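Long-range contact in HspA (Thermosynechococcus vulcanus, PDB 6EWN), which probably acts as a small heat shock protein chaperone that holds unfolding proteins in a soluble state, here caught in urea at the start of its own denaturation: residues V38-R44 with Y62-V68. Sequence-based numbering, arbitrary orientation.
With URE (urea), chain D.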
loop_
_atom_site.group_PDB
_atom_site.type_symbol
_atom_site.label_atom_id
_atom_site.label_comp_id
_atom_site.label_asym_id
_atom_site.label_seq_id
_atom_site.Cartn_x
_atom_site.Cartn_y
_atom_site.Cartn_z
ATOM N N VAL A 38 -7.809 6.088 -5.256
ATOM C CA VAL A 38 -6.907 5.786 -4.156
ATOM C C VAL A 38 -5.520 5.513 -4.741
ATOM O O VAL A 38 -5.386 4.721 -5.676
ATOM C CB VAL A 38 -7.442 4.580 -3.360
ATOM C CG1 VAL A 38 -6.947 4.534 -1.897
ATOM C CG2 VAL A 38 -8.998 4.578 -3.387
ATOM N N SER A 39 -4.485 6.184 -4.223
ATOM C CA SER A 39 -3.163 6.131 -4.815
ATOM C C SER A 39 -2.236 5.264 -3.980
ATOM O O SER A 39 -2.207 5.371 -2.752
ATOM C CB SER A 39 -2.589 7.550 -4.940
ATOM O OG SER A 39 -1.426 7.628 -5.747
ATOM N N ILE A 40 -1.429 4.428 -4.664
ATOM C CA ILE A 40 -0.292 3.711 -4.053
ATOM C C ILE A 40 1.029 4.384 -4.442
ATOM O O ILE A 40 1.246 4.752 -5.606
ATOM C CB ILE A 40 -0.296 2.214 -4.442
ATOM C CG1 ILE A 40 -0.871 1.367 -3.315
ATOM C CG2 ILE A 40 1.134 1.702 -4.809
ATOM C CD1 ILE A 40 -0.173 0.078 -3.059
ATOM N N SER A 41 1.924 4.532 -3.462
ATOM C CA SER A 41 3.139 5.333 -3.632
ATOM C C SER A 41 4.008 5.196 -2.396
ATOM O O SER A 41 3.491 5.301 -1.276
ATOM C CB SER A 41 2.832 6.828 -3.966
ATOM O OG SER A 41 1.681 7.432 -3.387
ATOM N N GLY A 42 5.307 4.922 -2.592
ATOM C CA GLY A 42 6.215 4.652 -1.483
ATOM C C GLY A 42 7.614 4.415 -2.001
ATOM O O GLY A 42 7.844 4.374 -3.208
ATOM N N GLU A 43 8.556 4.298 -1.052
ATOM C CA GLU A 43 9.956 3.927 -1.299
ATOM C C GLU A 43 10.734 3.550 -0.042
ATOM O O GLU A 43 10.811 4.326 0.914
ATOM C CB GLU A 43 10.722 5.057 -1.980
ATOM C CG GLU A 43 11.772 4.533 -2.901
ATOM C CD GLU A 43 12.419 5.591 -3.689
ATOM O OE1 GLU A 43 13.520 5.978 -3.266
ATOM O OE2 GLU A 43 11.826 5.999 -4.732
ATOM N N ARG A 44 11.394 2.391 -0.069
ATOM C CA ARG A 44 12.245 1.972 1.043
ATOM C C ARG A 44 13.601 2.670 0.978
ATOM O O ARG A 44 14.362 2.466 0.025
ATOM C CB ARG A 44 12.444 0.457 1.032
ATOM C CG ARG A 44 12.742 -0.091 2.373
ATOM C CD ARG A 44 12.236 -1.501 2.478
ATOM N NE ARG A 44 12.899 -2.463 1.589
ATOM C CZ ARG A 44 13.706 -3.428 2.008
ATOM N NH1 ARG A 44 13.984 -3.562 3.296
ATOM N NH2 ARG A 44 14.251 -4.248 1.133
ATOM N N TYR A 62 14.303 -2.579 -4.356
ATOM C CA TYR A 62 12.998 -1.977 -4.196
ATOM C C TYR A 62 13.109 -0.473 -4.383
ATOM O O TYR A 62 14.153 0.128 -4.105
ATOM C CB TYR A 62 12.421 -2.282 -2.834
ATOM C CG TYR A 62 12.265 -3.728 -2.585
ATOM C CD1 TYR A 62 11.322 -4.465 -3.272
ATOM C CD2 TYR A 62 13.057 -4.370 -1.684
ATOM C CE1 TYR A 62 11.179 -5.826 -3.058
ATOM C CE2 TYR A 62 12.930 -5.704 -1.448
ATOM C CZ TYR A 62 11.970 -6.428 -2.143
ATOM O OH TYR A 62 11.797 -7.775 -1.947
ATOM N N GLY A 63 12.007 0.120 -4.841
ATOM C CA GLY A 63 11.915 1.532 -5.123
ATOM C C GLY A 63 10.496 2.036 -4.989
ATOM O O GLY A 63 9.851 1.688 -4.012
ATOM N N LYS A 64 10.022 2.838 -5.960
ATOM C CA LYS A 64 8.802 3.640 -5.874
ATOM C C LYS A 64 7.774 3.218 -6.911
ATOM O O LYS A 64 8.108 2.644 -7.945
ATOM C CB LYS A 64 9.090 5.126 -6.075
ATOM C CG LYS A 64 7.843 5.954 -6.425
ATOM C CD LYS A 64 8.134 7.380 -6.712
ATOM C CE LYS A 64 9.261 7.492 -7.664
ATOM N NZ LYS A 64 9.430 8.787 -8.311
ATOM N N PHE A 65 6.513 3.550 -6.637
ATOM C CA PHE A 65 5.395 2.948 -7.332
ATOM C C PHE A 65 4.211 3.890 -7.239
ATOM O O PHE A 65 3.834 4.275 -6.136
ATOM C CB PHE A 65 5.027 1.597 -6.720
ATOM C CG PHE A 65 5.558 1.392 -5.315
ATOM C CD1 PHE A 65 4.921 1.968 -4.225
ATOM C CD2 PHE A 65 6.682 0.629 -5.091
ATOM C CE1 PHE A 65 5.392 1.790 -2.976
ATOM C CE2 PHE A 65 7.145 0.433 -3.831
ATOM C CZ PHE A 65 6.495 1.010 -2.768
ATOM N N GLN A 66 3.611 4.219 -8.386
ATOM C CA GLN A 66 2.521 5.187 -8.476
ATOM C C GLN A 66 1.282 4.470 -9.012
ATOM O O GLN A 66 0.884 4.645 -10.182
ATOM C CB GLN A 66 2.907 6.382 -9.349
ATOM C CG GLN A 66 3.291 7.604 -8.602
ATOM C CD GLN A 66 3.067 8.815 -9.448
ATOM O OE1 GLN A 66 3.993 9.371 -10.013
ATOM N NE2 GLN A 66 1.827 9.248 -9.533
ATOM N N ARG A 67 0.673 3.663 -8.143
ATOM C CA ARG A 67 -0.483 2.838 -8.464
ATOM C C ARG A 67 -1.717 3.520 -7.928
ATOM O O ARG A 67 -1.649 4.367 -7.040
ATOM C CB ARG A 67 -0.357 1.438 -7.851
ATOM C CG ARG A 67 -0.925 0.318 -8.652
ATOM C CD ARG A 67 -0.666 -1.089 -7.987
ATOM N NE ARG A 67 -0.317 -2.117 -8.995
ATOM C CZ ARG A 67 -1.025 -3.202 -9.308
ATOM N NH1 ARG A 67 -2.142 -3.537 -8.679
ATOM N NH2 ARG A 67 -0.592 -4.013 -10.231
ATOM N N VAL A 68 -2.855 3.133 -8.466
ATOM C CA VAL A 68 -4.092 3.714 -8.002
ATOM C C VAL A 68 -5.145 2.617 -7.827
ATOM O O VAL A 68 -5.242 2.000 -6.756
ATOM C CB VAL A 68 -4.532 4.807 -8.995
ATOM C CG1 VAL A 68 -5.271 5.858 -8.310
ATOM C CG2 VAL A 68 -3.340 5.419 -9.672
HETATM C C URE D . 16.384 -2.332 -0.182
HETATM O O URE D . 16.188 -1.282 0.274
HETATM N N1 URE D . 15.541 -2.813 -1.227
HETATM N N2 URE D . 17.506 -3.135 0.244
#
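In the alpha-crystallin domain of this small heat shock protein, strand 38-42 meets residues 62-68 running antiparallel beside it, an irregular pairing consistent with a beta sheet caught early in denaturation. I40 and R67 form a single bridge, a hydrogen-bonded antiparallel pair: R67 N donates to I40 O at 2.8 Å, while the return bond from I40 N to R67 O is modelled very short. On the same face the two side chains lie alongside each other, branched I40 laying CG2 3.4 Å from CB of R67, whose aliphatic stem tolerates an apolar neighbour while its guanidinium leads away. F65 reaches over to the strand with CG nearly eclipsing its backbone N (chi1 19°), which swings CE1 to 3.2 Å from N of G42; glycine suits that place, since a CB would collide with the ring. G42 O sits over one ring face, and I40 CG2 lies 3.8 Å from CD1 of F65. Shortening F65 to an alanine is likely to leave I40 without this ring and open a gap beside G42. At the far end R44 and Y62 line a urea pocket. R44, its chain bent at chi3, sets NH2 3.1 Å from CD2 at the edge of the Y62 ring, the guanidinium turned 61° from the phenol plane. Urea lies over one face of that guanidinium, its N1 at the edge of the Y62 ring and 3.0 Å from R44 NH2.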